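Local coordinates for eukaryotic peptide chain release factor GTP-binding subunit (Schizosaccharomyces pombe, PDB 1R5B), which belongs, as the GTP-binding release factor eRF3, to the translation factors related to elongation factor Tu, with a P-loop domain beside two mainly beta-stranded parts, at residues A[228-233]-A[249-254]; A[154-159]-A[203-208]; A[182-187]-A[218-223]; A[161-166]-A[211-216]. All blocks are in the same frame, centred on the assembly; numbering follows the deposited sequence.

Contact 1 (A[228-233]-A[249-254]); sequences YMPVSA and PWYQGP
Pro-230 lays its ring over one face of Tyr-251. Its CD stands 3.9 Å from the centroid of the Tyr-251 ring, close to the normal but displaced toward the rim on the CE1 side, a CH-pi contact. Pro-230 CG lies beside CG and CD1 of Tyr-251, and the two rings meet at a slant. Met-229 comes in at the far end of the phenol: its CG lies 3.2 Å from Tyr-251 OH, and its chain runs on extended from CA through CB and CG (chi2 178°), which takes SD past the hydroxyl to 3.3 Å from Pro-254 O. No hydrogen bond joins the two segments, so across the gap the contact is apolar packing against a polar tip. What positions that tip lies within 249-254. Tyr-251 OH donates to Pro-254 O over 2.6 Å, on a lone pair in the carbonyl plane (C=O...O angle 138°), while Gly-253 N stands 3.4 Å above the centre of the other face of the Tyr-251 ring. The loop thus folds round its own tyrosine and fixes the ring against the strand. Further out, Pro-230 also touches Trp-198. Strand 226-230 is the outermost strand at one end of the parallel part of the sheet, bonded through Met-229 to strand 184-189; helix 256-262 packs on Met-229 through Leu-256 and Tyr-259, and helix 200-218 touches Pro-230 through Tyr-203.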
loop_
_atom_site.group_PDB
_atom_site.type_symbol
_atom_site.label_atom_id
_atom_site.label_comp_id
_atom_site.label_asym_id
_atom_site.label_seq_id
_atom_site.Cartn_x
_atom_site.Cartn_y
_atom_site.Cartn_z
ATOM N N TYR A 228 15.951 2.755 9.552
ATOM C CA TYR A 228 16.256 2.488 10.965
ATOM C C TYR A 228 15.288 3.266 11.853
ATOM O O TYR A 228 14.922 4.409 11.537
ATOM C CB TYR A 228 17.697 2.885 11.290
ATOM C CG TYR A 228 18.712 2.069 10.535
ATOM C CD1 TYR A 228 19.251 2.534 9.339
ATOM C CD2 TYR A 228 19.114 0.820 11.000
ATOM C CE1 TYR A 228 20.168 1.775 8.630
ATOM C CE2 TYR A 228 20.035 0.052 10.295
ATOM C CZ TYR A 228 20.553 0.536 9.115
ATOM O OH TYR A 228 21.463 -0.204 8.417
ATOM N N MET A 229 14.874 2.648 12.961
ATOM C CA MET A 229 13.973 3.292 13.918
ATOM C C MET A 229 14.203 2.793 15.330
ATOM O O MET A 229 14.246 1.586 15.555
ATOM C CB MET A 229 12.525 3.018 13.553
ATOM C CG MET A 229 11.820 4.263 13.084
ATOM S SD MET A 229 10.162 3.978 12.603
ATOM C CE MET A 229 10.356 2.745 11.474
ATOM N N PRO A 230 14.336 3.715 16.280
ATOM C CA PRO A 230 14.461 3.337 17.682
ATOM C C PRO A 230 13.077 3.075 18.235
ATOM O O PRO A 230 12.130 3.790 17.876
ATOM C CB PRO A 230 15.079 4.574 18.316
ATOM C CG PRO A 230 14.558 5.697 17.502
ATOM C CD PRO A 230 14.375 5.178 16.113
ATOM N N VAL A 231 12.968 2.016 19.027
ATOM C CA VAL A 231 11.782 1.715 19.811
ATOM C C VAL A 231 12.169 1.074 21.142
ATOM O O VAL A 231 13.323 0.695 21.379
ATOM C CB VAL A 231 10.836 0.736 19.089
ATOM C CG1 VAL A 231 10.561 1.174 17.653
ATOM C CG2 VAL A 231 11.402 -0.673 19.094
ATOM N N SER A 232 11.171 0.959 22.008
ATOM C CA SER A 232 11.242 0.090 23.167
ATOM C C SER A 232 9.925 -0.667 23.256
ATOM O O SER A 232 8.880 -0.082 23.530
ATOM C CB SER A 232 11.489 0.887 24.442
ATOM O OG SER A 232 11.225 0.081 25.574
ATOM N N ALA A 233 9.999 -1.973 23.027
ATOM C CA ALA A 233 8.830 -2.838 22.965
ATOM C C ALA A 233 8.249 -3.076 24.352
ATOM O O ALA A 233 7.064 -3.389 24.488
ATOM C CB ALA A 233 9.197 -4.172 22.307
ATOM N N PRO A 249 14.759 13.647 22.929
ATOM C CA PRO A 249 14.654 14.923 22.202
ATOM C C PRO A 249 15.168 14.882 20.763
ATOM O O PRO A 249 14.695 15.663 19.933
ATOM C CB PRO A 249 15.529 15.890 23.027
ATOM C CG PRO A 249 15.981 15.148 24.248
ATOM C CD PRO A 249 15.742 13.701 24.027
ATOM N N TRP A 250 16.108 13.982 20.478
ATOM C CA TRP A 250 16.859 14.006 19.215
ATOM C C TRP A 250 16.172 13.277 18.062
ATOM O O TRP A 250 16.338 13.675 16.908
ATOM C CB TRP A 250 18.286 13.462 19.411
ATOM C CG TRP A 250 18.349 12.160 20.145
ATOM C CD1 TRP A 250 18.546 11.986 21.484
ATOM C CD2 TRP A 250 18.195 10.851 19.588
ATOM N NE1 TRP A 250 18.530 10.649 21.794
ATOM C CE2 TRP A 250 18.317 9.927 20.647
ATOM C CE3 TRP A 250 17.975 10.358 18.290
ATOM C CZ2 TRP A 250 18.225 8.542 20.452
ATOM C CZ3 TRP A 250 17.887 8.984 18.100
ATOM C CH2 TRP A 250 18.009 8.095 19.177
ATOM N N TYR A 251 15.423 12.211 18.355
ATOM C CA TYR A 251 14.669 11.505 17.309
ATOM C C TYR A 251 13.405 12.275 17.026
ATOM O O TYR A 251 12.587 12.514 17.930
ATOM C CB TYR A 251 14.271 10.084 17.711
ATOM C CG TYR A 251 13.541 9.357 16.595
ATOM C CD1 TYR A 251 14.214 8.986 15.439
ATOM C CD2 TYR A 251 12.183 9.060 16.686
ATOM C CE1 TYR A 251 13.565 8.324 14.402
ATOM C CE2 TYR A 251 11.517 8.395 15.648
ATOM C CZ TYR A 251 12.217 8.030 14.507
ATOM O OH TYR A 251 11.594 7.383 13.458
ATOM N N GLN A 252 13.237 12.675 15.776
ATOM C CA GLN A 252 12.056 13.432 15.414
ATOM C C GLN A 252 11.433 12.845 14.147
ATOM O O GLN A 252 10.865 13.564 13.319
ATOM C CB GLN A 252 12.427 14.905 15.258
ATOM C CG GLN A 252 12.972 15.596 16.549
ATOM C CD GLN A 252 11.904 16.359 17.379
ATOM O OE1 GLN A 252 10.700 16.304 17.081
ATOM N NE2 GLN A 252 12.360 17.071 18.424
ATOM N N GLY A 253 11.548 11.524 14.013
ATOM C CA GLY A 253 10.913 10.788 12.935
ATOM C C GLY A 253 9.573 10.224 13.376
ATOM O O GLY A 253 9.027 10.621 14.406
ATOM N N PRO A 254 9.023 9.315 12.582
ATOM C CA PRO A 254 7.771 8.644 12.928
ATOM C C PRO A 254 7.959 7.429 13.838
ATOM O O PRO A 254 9.044 6.848 13.914
ATOM C CB PRO A 254 7.246 8.202 11.554
ATOM C CG PRO A 254 8.458 7.950 10.750
ATOM C CD PRO A 254 9.520 8.884 11.262
#

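Contact 2 (A[154-159]-A[203-208]); sequences ARRGEF and YKECVD
The Phe-159 ring carries the sulfur of Cys-206 over the middle of one face: SG stands 3.6 Å from the Phe-159 centroid, only 4° off the ring normal. Cys-206 CB lies over the same face nearer the rim, 3.7 Å from Phe-159 CE1, and at the tip of the ring Phe-159 CZ comes within 3.4 Å of the carbonyl O of Cys-206. Phe-163 meets the Phe-159 ring edge-to-face. The second flat pair is looser. The Arg-156 guanidinium and the Glu-205 carboxylate are turned 45° from each other, and the salt bridge from NH1 of Arg-156 to OE1 of Glu-205 is long, 3.8 Å, between side chains that cross nearly at a right angle; OE1 has a further partner in Arg-202. Both residues are exposed, whereas Phe-159, Cys-206 and Ala-154 are buried. Ala-154 CB also touches the sulfur, 4.3 Å from Cys-206 SG. Gly-157 at the N-cap starts the short helix 158-161, and Phe-159, with CG anti to the backbone N (chi1 178°), projects from its first turn toward helix 200-218. This is a cysteine sulfur-aromatic contact in a P-loop GTPase fold: the turn after strand 147-153 is laid against the helix that follows strand 184-189 and the NKMD sequence, which matches the NKxD motif of such proteins.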
loop_
_atom_site.group_PDB
_atom_site.type_symbol
_atom_site.label_atom_id
_atom_site.label_comp_id
_atom_site.label_asym_id
_atom_site.label_seq_id
_atom_site.Cartn_x
_atom_site.Cartn_y
_atom_site.Cartn_z
ATOM N N ALA A 154 19.596 -3.099 21.380
ATOM C CA ALA A 154 20.555 -2.015 21.550
ATOM C C ALA A 154 21.345 -2.155 22.848
ATOM O O ALA A 154 22.313 -1.440 23.051
ATOM C CB ALA A 154 19.846 -0.675 21.519
ATOM N N ARG A 155 20.927 -3.060 23.729
ATOM C CA ARG A 155 21.641 -3.308 24.984
ATOM C C ARG A 155 23.129 -3.600 24.745
ATOM O O ARG A 155 23.475 -4.337 23.829
ATOM C CB ARG A 155 21.003 -4.485 25.725
ATOM C CG ARG A 155 21.606 -4.798 27.107
ATOM C CD ARG A 155 21.467 -6.256 27.535
ATOM N NE ARG A 155 20.074 -6.712 27.468
ATOM C CZ ARG A 155 19.388 -7.280 28.461
ATOM N NH1 ARG A 155 19.935 -7.492 29.662
ATOM N NH2 ARG A 155 18.122 -7.640 28.248
ATOM N N ARG A 156 24.000 -3.021 25.567
ATOM C CA ARG A 156 25.432 -3.304 25.477
ATOM C C ARG A 156 25.666 -4.775 25.809
ATOM O O ARG A 156 25.021 -5.324 26.710
ATOM C CB ARG A 156 26.231 -2.397 26.427
ATOM C CG ARG A 156 26.177 -0.916 26.044
ATOM C CD ARG A 156 27.126 0.005 26.821
ATOM N NE ARG A 156 26.801 1.401 26.532
ATOM C CZ ARG A 156 27.147 2.062 25.420
ATOM N NH1 ARG A 156 27.881 1.485 24.464
ATOM N NH2 ARG A 156 26.758 3.325 25.265
ATOM N N GLY A 157 26.582 -5.410 25.079
ATOM C CA GLY A 157 26.771 -6.853 25.166
ATOM C C GLY A 157 25.905 -7.631 24.182
ATOM O O GLY A 157 26.425 -8.387 23.375
ATOM N N GLU A 158 24.592 -7.426 24.224
ATOM C CA GLU A 158 23.661 -8.212 23.404
ATOM C C GLU A 158 23.755 -7.871 21.906
ATOM O O GLU A 158 23.841 -8.764 21.069
ATOM C CB GLU A 158 22.225 -8.014 23.908
ATOM C CG GLU A 158 21.294 -9.198 23.681
ATOM C CD GLU A 158 19.851 -8.859 23.997
ATOM O OE1 GLU A 158 18.945 -9.586 23.539
ATOM O OE2 GLU A 158 19.617 -7.855 24.695
ATOM N N PHE A 159 23.723 -6.576 21.597
ATOM C CA PHE A 159 23.950 -6.045 20.247
ATOM C C PHE A 159 25.188 -6.628 19.603
ATOM O O PHE A 159 25.112 -7.292 18.594
ATOM C CB PHE A 159 24.102 -4.518 20.302
ATOM C CG PHE A 159 24.384 -3.892 18.978
ATOM C CD1 PHE A 159 23.392 -3.824 18.013
ATOM C CD2 PHE A 159 25.634 -3.370 18.690
ATOM C CE1 PHE A 159 23.635 -3.249 16.781
ATOM C CE2 PHE A 159 25.887 -2.791 17.456
ATOM C CZ PHE A 159 24.878 -2.736 16.495
ATOM N N TYR A 203 22.525 4.788 19.634
ATOM C CA TYR A 203 21.661 4.569 18.479
ATOM C C TYR A 203 22.456 4.701 17.195
ATOM O O TYR A 203 22.395 3.833 16.334
ATOM C CB TYR A 203 20.497 5.567 18.463
ATOM C CG TYR A 203 19.604 5.426 17.251
ATOM C CD1 TYR A 203 18.724 4.361 17.133
ATOM C CD2 TYR A 203 19.655 6.345 16.215
ATOM C CE1 TYR A 203 17.916 4.221 16.016
ATOM C CE2 TYR A 203 18.836 6.215 15.090
ATOM C CZ TYR A 203 17.972 5.159 14.998
ATOM O OH TYR A 203 17.165 5.029 13.886
ATOM N N LYS A 204 23.189 5.806 17.086
ATOM C CA LYS A 204 24.062 6.072 15.950
ATOM C C LYS A 204 25.126 4.995 15.812
ATOM O O LYS A 204 25.436 4.588 14.699
ATOM C CB LYS A 204 24.753 7.442 16.083
ATOM C CG LYS A 204 24.194 8.527 15.161
ATOM C CD LYS A 204 25.179 9.708 15.016
ATOM C CE LYS A 204 24.720 10.723 13.959
ATOM N NZ LYS A 204 23.237 10.944 13.991
ATOM N N GLU A 205 25.675 4.541 16.940
ATOM C CA GLU A 205 26.685 3.488 16.942
ATOM C C GLU A 205 26.107 2.175 16.431
ATOM O O GLU A 205 26.752 1.484 15.658
ATOM C CB GLU A 205 27.279 3.274 18.345
ATOM C CG GLU A 205 28.413 2.251 18.381
ATOM C CD GLU A 205 28.804 1.829 19.777
ATOM O OE1 GLU A 205 28.008 2.048 20.711
ATOM O OE2 GLU A 205 29.915 1.270 19.941
ATOM N N CYS A 206 24.894 1.845 16.860
ATOM C CA CYS A 206 24.219 0.624 16.445
ATOM C C CYS A 206 23.839 0.671 14.969
ATOM O O CYS A 206 23.945 -0.326 14.269
ATOM C CB CYS A 206 22.969 0.387 17.292
ATOM S SG CYS A 206 23.320 -0.138 18.987
ATOM N N VAL A 207 23.423 1.841 14.503
ATOM C CA VAL A 207 22.978 2.014 13.126
ATOM C C VAL A 207 24.181 1.942 12.190
ATOM O O VAL A 207 24.143 1.212 11.217
ATOM C CB VAL A 207 22.219 3.355 12.937
ATOM C CG1 VAL A 207 22.110 3.752 11.455
ATOM C CG2 VAL A 207 20.847 3.250 13.545
ATOM N N ASP A 208 25.241 2.685 12.494
ATOM C CA ASP A 208 26.446 2.695 11.665
ATOM C C ASP A 208 27.040 1.292 11.513
ATOM O O ASP A 208 27.488 0.917 10.435
ATOM C CB ASP A 208 27.510 3.639 12.247
ATOM C CG ASP A 208 27.068 5.106 12.245
ATOM O OD1 ASP A 208 25.895 5.390 11.872
ATOM O OD2 ASP A 208 27.826 6.044 12.607
#

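Contact 3 (A[182-187]-A[218-223]); sequences NHLVVV and AGYNSK
Leu-184 packs over one face of the Tyr-220 ring, and this is the dense part of the contact. CD2 of Leu-184 stands 4.2 Å from the Tyr-220 centroid, 17° off the normal and nearer the CE1-CZ side, while Leu-184 CB lies 4.1 Å from CE2 of Tyr-220 at another corner. The backbone puts CB of the leucine over the ring, chi1 (-169°) with chi2 (60°) brings CD2 down on the same face, and the two side chains cross nearly at a right angle. All these spacings are ordinary van der Waals ones. The looser side is at Asn-182. There the backbone, not the side chain, approaches: Asn-182 C lies 4.3 Å from Tyr-220 CE2, at the edge of the ring and near its plane, while CB of Asn-182 points away and the residue is partly exposed. No hydrogen bond crosses between the segments. Just outside them Tyr-220 OH bonds to the carbonyl of Ile-181, the residue before Asn-182, and Arg-177 of helix 169-178 makes a cation-pi contact with the ring; Ala-176 touches both Leu-184 and Tyr-220. Chemically, the buried tyrosine does two jobs: its face is an apolar surface for the start of strand 184-189, and its hydroxyl, whose polarity is met by a main-chain carbonyl, ties the turn after helix 200-218 to the chain entering that strand.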
loop_
_atom_site.group_PDB
_atom_site.type_symbol
_atom_site.label_atom_id
_atom_site.label_comp_id
_atom_site.label_asym_id
_atom_site.label_seq_id
_atom_site.Cartn_x
_atom_site.Cartn_y
_atom_site.Cartn_z
ATOM N N ASN A 182 13.724 -6.504 0.090
ATOM C CA ASN A 182 14.710 -5.629 -0.521
ATOM C C ASN A 182 14.701 -4.242 0.095
ATOM O O ASN A 182 15.581 -3.429 -0.175
ATOM C CB ASN A 182 14.467 -5.550 -2.029
ATOM C CG ASN A 182 14.678 -6.885 -2.716
ATOM O OD1 ASN A 182 13.950 -7.253 -3.631
ATOM N ND2 ASN A 182 15.674 -7.622 -2.265
ATOM N N HIS A 183 13.702 -3.964 0.915
ATOM C CA HIS A 183 13.674 -2.735 1.687
ATOM C C HIS A 183 13.430 -3.153 3.128
ATOM O O HIS A 183 12.315 -3.471 3.520
ATOM C CB HIS A 183 12.572 -1.822 1.177
ATOM C CG HIS A 183 12.465 -0.537 1.923
ATOM N ND1 HIS A 183 11.845 -0.444 3.146
ATOM C CD2 HIS A 183 12.885 0.712 1.618
ATOM C CE1 HIS A 183 11.885 0.809 3.562
ATOM N NE2 HIS A 183 12.508 1.532 2.652
ATOM N N LEU A 184 14.501 -3.190 3.899
ATOM C CA LEU A 184 14.468 -3.740 5.232
ATOM C C LEU A 184 14.163 -2.638 6.235
ATOM O O LEU A 184 14.807 -1.600 6.229
ATOM C CB LEU A 184 15.827 -4.362 5.529
ATOM C CG LEU A 184 15.968 -5.221 6.769
ATOM C CD1 LEU A 184 15.028 -6.396 6.703
ATOM C CD2 LEU A 184 17.397 -5.714 6.863
ATOM N N VAL A 185 13.170 -2.867 7.075
ATOM C CA VAL A 185 12.939 -2.031 8.246
ATOM C C VAL A 185 13.699 -2.649 9.429
ATOM O O VAL A 185 13.481 -3.808 9.768
ATOM C CB VAL A 185 11.445 -1.927 8.580
ATOM C CG1 VAL A 185 11.232 -1.072 9.804
ATOM C CG2 VAL A 185 10.674 -1.355 7.390
ATOM N N VAL A 186 14.594 -1.874 10.031
ATOM C CA VAL A 186 15.441 -2.339 11.113
ATOM C C VAL A 186 15.040 -1.569 12.362
ATOM O O VAL A 186 15.207 -0.347 12.431
ATOM C CB VAL A 186 16.930 -2.087 10.810
ATOM C CG1 VAL A 186 17.798 -2.412 12.036
ATOM C CG2 VAL A 186 17.373 -2.890 9.638
ATOM N N VAL A 187 14.505 -2.285 13.337
ATOM C CA VAL A 187 14.027 -1.692 14.574
ATOM C C VAL A 187 15.086 -1.893 15.677
ATOM O O VAL A 187 15.436 -3.017 16.029
ATOM C CB VAL A 187 12.645 -2.296 14.917
ATOM C CG1 VAL A 187 12.342 -2.222 16.350
ATOM C CG2 VAL A 187 11.551 -1.560 14.119
ATOM N N ALA A 218 24.914 -9.057 3.110
ATOM C CA ALA A 218 23.673 -9.198 2.352
ATOM C C ALA A 218 23.377 -8.096 1.344
ATOM O O ALA A 218 22.308 -8.063 0.796
ATOM C CB ALA A 218 22.489 -9.363 3.309
ATOM N N GLY A 219 24.323 -7.212 1.082
ATOM C CA GLY A 219 24.193 -6.264 -0.009
ATOM C C GLY A 219 23.302 -5.054 0.206
ATOM O O GLY A 219 23.264 -4.197 -0.668
ATOM N N TYR A 220 22.614 -4.956 1.344
ATOM C CA TYR A 220 21.745 -3.800 1.606
ATOM C C TYR A 220 22.533 -2.491 1.584
ATOM O O TYR A 220 23.465 -2.322 2.355
ATOM C CB TYR A 220 21.024 -3.931 2.951
ATOM C CG TYR A 220 20.028 -5.049 3.000
ATOM C CD1 TYR A 220 20.316 -6.237 3.652
ATOM C CD2 TYR A 220 18.789 -4.928 2.371
ATOM C CE1 TYR A 220 19.388 -7.284 3.680
ATOM C CE2 TYR A 220 17.850 -5.963 2.401
ATOM C CZ TYR A 220 18.152 -7.136 3.057
ATOM O OH TYR A 220 17.231 -8.161 3.090
ATOM N N ASN A 221 22.161 -1.590 0.676
ATOM C CA ASN A 221 22.666 -0.213 0.653
ATOM C C ASN A 221 21.782 0.607 1.588
ATOM O O ASN A 221 20.578 0.735 1.352
ATOM C CB ASN A 221 22.620 0.339 -0.785
ATOM C CG ASN A 221 22.927 1.832 -0.873
ATOM O OD1 ASN A 221 23.801 2.246 -1.637
ATOM N ND2 ASN A 221 22.196 2.647 -0.120
ATOM N N SER A 222 22.363 1.167 2.642
ATOM C CA SER A 222 21.546 1.685 3.751
ATOM C C SER A 222 20.843 3.004 3.418
ATOM O O SER A 222 19.738 3.263 3.909
ATOM C CB SER A 222 22.362 1.816 5.059
ATOM O OG SER A 222 22.113 0.725 5.929
ATOM N N LYS A 223 21.467 3.808 2.568
ATOM C CA LYS A 223 20.902 5.090 2.166
ATOM C C LYS A 223 19.548 4.944 1.457
ATOM O O LYS A 223 18.664 5.775 1.669
ATOM C CB LYS A 223 21.890 5.862 1.277
ATOM C CG LYS A 223 21.523 7.349 1.057
ATOM C CD LYS A 223 22.420 8.314 1.862
ATOM C CE LYS A 223 22.258 9.767 1.412
ATOM N NZ LYS A 223 23.501 10.569 1.669
#

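Contact 4 (A[161-166]-A[211-216]); sequences AGFERG and SMFLRR
Phe-163 and Phe-213 are swung together by different first torsions. In Phe-163 the ring lies anti to the carbonyl carbon (chi1 -51°), which sends it out of the turn toward the helix; in Phe-213 it lies anti to the backbone N (chi1 178°), which leans it out from helix 200-218 to meet the loop. The rings form a T-shaped pair, with planes 76° apart and centroids separated by 4.7 Å. Phe-163 supplies the edge and Phe-213 the face. The CD2-CE2 side of Phe-163 does the touching: its CD2 stands 3.3 Å above the plane of the Phe-213 ring, over the centre, and 3.4 Å from Phe-213 CD1. CE2 of Phe-163 is set back toward the root of the other ring, 3.6 Å from Phe-213 CG and 3.9 Å from its CB, so the edge runs from the ring centre to the stem of the side chain. Such an arrangement directs the slightly positive C-H rim of one phenylalanine at the pi cloud of the other. Within these segments the contact consists of this one aromatic pair, without a hydrogen bond or ion pair across it. Phe-163 is also met by Lys-209 in a cation-pi contact, about one turn before Phe-213 on the same helix. The turn that leaves helix 158-161 and leads to helix 169-178 is thereby laid against helix 200-218, while Thr-169 at the start of helix 169-178 touches both phenylalanine side chains and Arg-170 adds to the packing on Phe-213.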
loop_
_atom_site.group_PDB
_atom_site.type_symbol
_atom_site.label_atom_id
_atom_site.label_comp_id
_atom_site.label_asym_id
_atom_site.label_seq_id
_atom_site.Cartn_x
_atom_site.Cartn_y
_atom_site.Cartn_z
ATOM N N ALA A 161 27.037 -9.062 20.455
ATOM C CA ALA A 161 27.092 -10.523 20.421
ATOM C C ALA A 161 26.558 -11.091 19.104
ATOM O O ALA A 161 27.083 -12.087 18.599
ATOM C CB ALA A 161 26.331 -11.110 21.598
ATOM N N GLY A 162 25.532 -10.448 18.548
ATOM C CA GLY A 162 24.930 -10.877 17.298
ATOM C C GLY A 162 25.861 -10.884 16.100
ATOM O O GLY A 162 25.604 -11.605 15.127
ATOM N N PHE A 163 26.933 -10.088 16.166
ATOM C CA PHE A 163 27.947 -10.024 15.103
ATOM C C PHE A 163 29.193 -10.855 15.389
ATOM O O PHE A 163 29.953 -11.126 14.468
ATOM C CB PHE A 163 28.385 -8.585 14.860
ATOM C CG PHE A 163 27.254 -7.629 14.658
ATOM C CD1 PHE A 163 26.803 -6.842 15.701
ATOM C CD2 PHE A 163 26.654 -7.502 13.420
ATOM C CE1 PHE A 163 25.775 -5.949 15.521
ATOM C CE2 PHE A 163 25.612 -6.616 13.225
ATOM C CZ PHE A 163 25.169 -5.831 14.284
ATOM N N GLU A 164 29.419 -11.223 16.652
ATOM C CA GLU A 164 30.574 -12.048 17.065
ATOM C C GLU A 164 30.450 -13.486 16.499
ATOM O O GLU A 164 29.606 -13.751 15.638
ATOM C CB GLU A 164 30.708 -12.068 18.613
ATOM C CG GLU A 164 31.068 -10.728 19.275
ATOM C CD GLU A 164 30.982 -10.740 20.820
ATOM O OE1 GLU A 164 31.433 -11.720 21.461
ATOM O OE2 GLU A 164 30.476 -9.757 21.418
ATOM N N ARG A 165 31.282 -14.412 16.976
ATOM C CA ARG A 165 31.303 -15.783 16.435
ATOM C C ARG A 165 29.963 -16.529 16.583
ATOM O O ARG A 165 29.416 -17.035 15.595
ATOM C CB ARG A 165 32.431 -16.591 17.074
ATOM C CG ARG A 165 33.068 -17.631 16.163
ATOM C CD ARG A 165 33.756 -18.762 16.939
ATOM N NE ARG A 165 35.108 -19.053 16.464
ATOM C CZ ARG A 165 35.982 -19.832 17.109
ATOM N NH1 ARG A 165 35.660 -20.413 18.267
ATOM N NH2 ARG A 165 37.193 -20.037 16.596
ATOM N N GLY A 166 29.424 -16.575 17.798
ATOM C CA GLY A 166 28.173 -17.279 18.036
ATOM C C GLY A 166 26.919 -16.633 17.450
ATOM O O GLY A 166 25.840 -17.237 17.484
ATOM N N SER A 211 24.658 -0.828 9.367
ATOM C CA SER A 211 24.758 -0.355 7.998
ATOM C C SER A 211 25.963 -0.970 7.276
ATOM O O SER A 211 25.848 -1.461 6.164
ATOM C CB SER A 211 24.852 1.168 8.007
ATOM O OG SER A 211 24.892 1.647 6.690
ATOM N N MET A 212 27.118 -0.963 7.921
ATOM C CA MET A 212 28.297 -1.610 7.348
ATOM C C MET A 212 28.096 -3.131 7.212
ATOM O O MET A 212 28.394 -3.709 6.176
ATOM C CB MET A 212 29.533 -1.291 8.179
ATOM C CG MET A 212 29.917 0.188 8.148
ATOM S SD MET A 212 30.179 0.844 6.475
ATOM C CE MET A 212 31.890 0.639 6.348
ATOM N N PHE A 213 27.526 -3.755 8.234
ATOM C CA PHE A 213 27.444 -5.207 8.300
ATOM C C PHE A 213 26.424 -5.760 7.308
ATOM O O PHE A 213 26.683 -6.756 6.652
ATOM C CB PHE A 213 27.131 -5.629 9.743
ATOM C CG PHE A 213 26.976 -7.115 9.949
ATOM C CD1 PHE A 213 28.058 -7.890 10.296
ATOM C CD2 PHE A 213 25.728 -7.719 9.845
ATOM C CE1 PHE A 213 27.916 -9.256 10.512
ATOM C CE2 PHE A 213 25.581 -9.077 10.055
ATOM C CZ PHE A 213 26.680 -9.845 10.388
ATOM N N LEU A 214 25.276 -5.096 7.198
ATOM C CA LEU A 214 24.178 -5.563 6.350
ATOM C C LEU A 214 24.545 -5.476 4.874
ATOM O O LEU A 214 24.188 -6.344 4.083
ATOM C CB LEU A 214 22.911 -4.759 6.614
ATOM C CG LEU A 214 22.207 -5.074 7.936
ATOM C CD1 LEU A 214 21.077 -4.071 8.167
ATOM C CD2 LEU A 214 21.659 -6.496 7.964
ATOM N N ARG A 215 25.267 -4.425 4.512
ATOM C CA ARG A 215 25.860 -4.332 3.185
ATOM C C ARG A 215 26.861 -5.472 2.955
ATOM O O ARG A 215 26.839 -6.118 1.914
ATOM C CB ARG A 215 26.546 -2.969 2.997
ATOM C CG ARG A 215 27.249 -2.779 1.635
ATOM C CD ARG A 215 26.319 -2.883 0.425
ATOM N NE ARG A 215 27.067 -2.851 -0.836
ATOM C CZ ARG A 215 26.515 -2.894 -2.055
ATOM N NH1 ARG A 215 25.204 -2.990 -2.205
ATOM N NH2 ARG A 215 27.284 -2.851 -3.133
ATOM N N ARG A 216 27.734 -5.727 3.916
ATOM C CA ARG A 216 28.759 -6.738 3.713
ATOM C C ARG A 216 28.164 -8.124 3.513
ATOM O O ARG A 216 28.543 -8.838 2.593
ATOM C CB ARG A 216 29.751 -6.766 4.874
ATOM C CG ARG A 216 30.872 -7.765 4.669
ATOM C CD ARG A 216 32.009 -7.662 5.673
ATOM N NE ARG A 216 31.896 -8.703 6.687
ATOM C CZ ARG A 216 31.443 -8.526 7.926
ATOM N NH1 ARG A 216 31.064 -7.322 8.362
ATOM N NH2 ARG A 216 31.382 -9.565 8.751
#

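Followed from the N terminus, contact 2 opens at 154-159, just after strand 147-153, contact 4 at 161-166, and contact 3 at 182-187, where strand 184-189 begins. They close in the same order, at 203-208, 211-216 and 218-223, so the three loops cross one another and none encloses another. Contacts 2 and 4, with centres about 11 Å apart, use successive parts of helix 200-218. Contact 1 follows in series. Tyr-228 and Met-229 join it to contact 3 through Ser-222 and Val-186. Contacts 2, 3 and 4 tie helix 200-218 and the turn after it to the 154-166 region and strand 184-189; contact 1 ties edge strand 226-230 to the loop before helix 256-262.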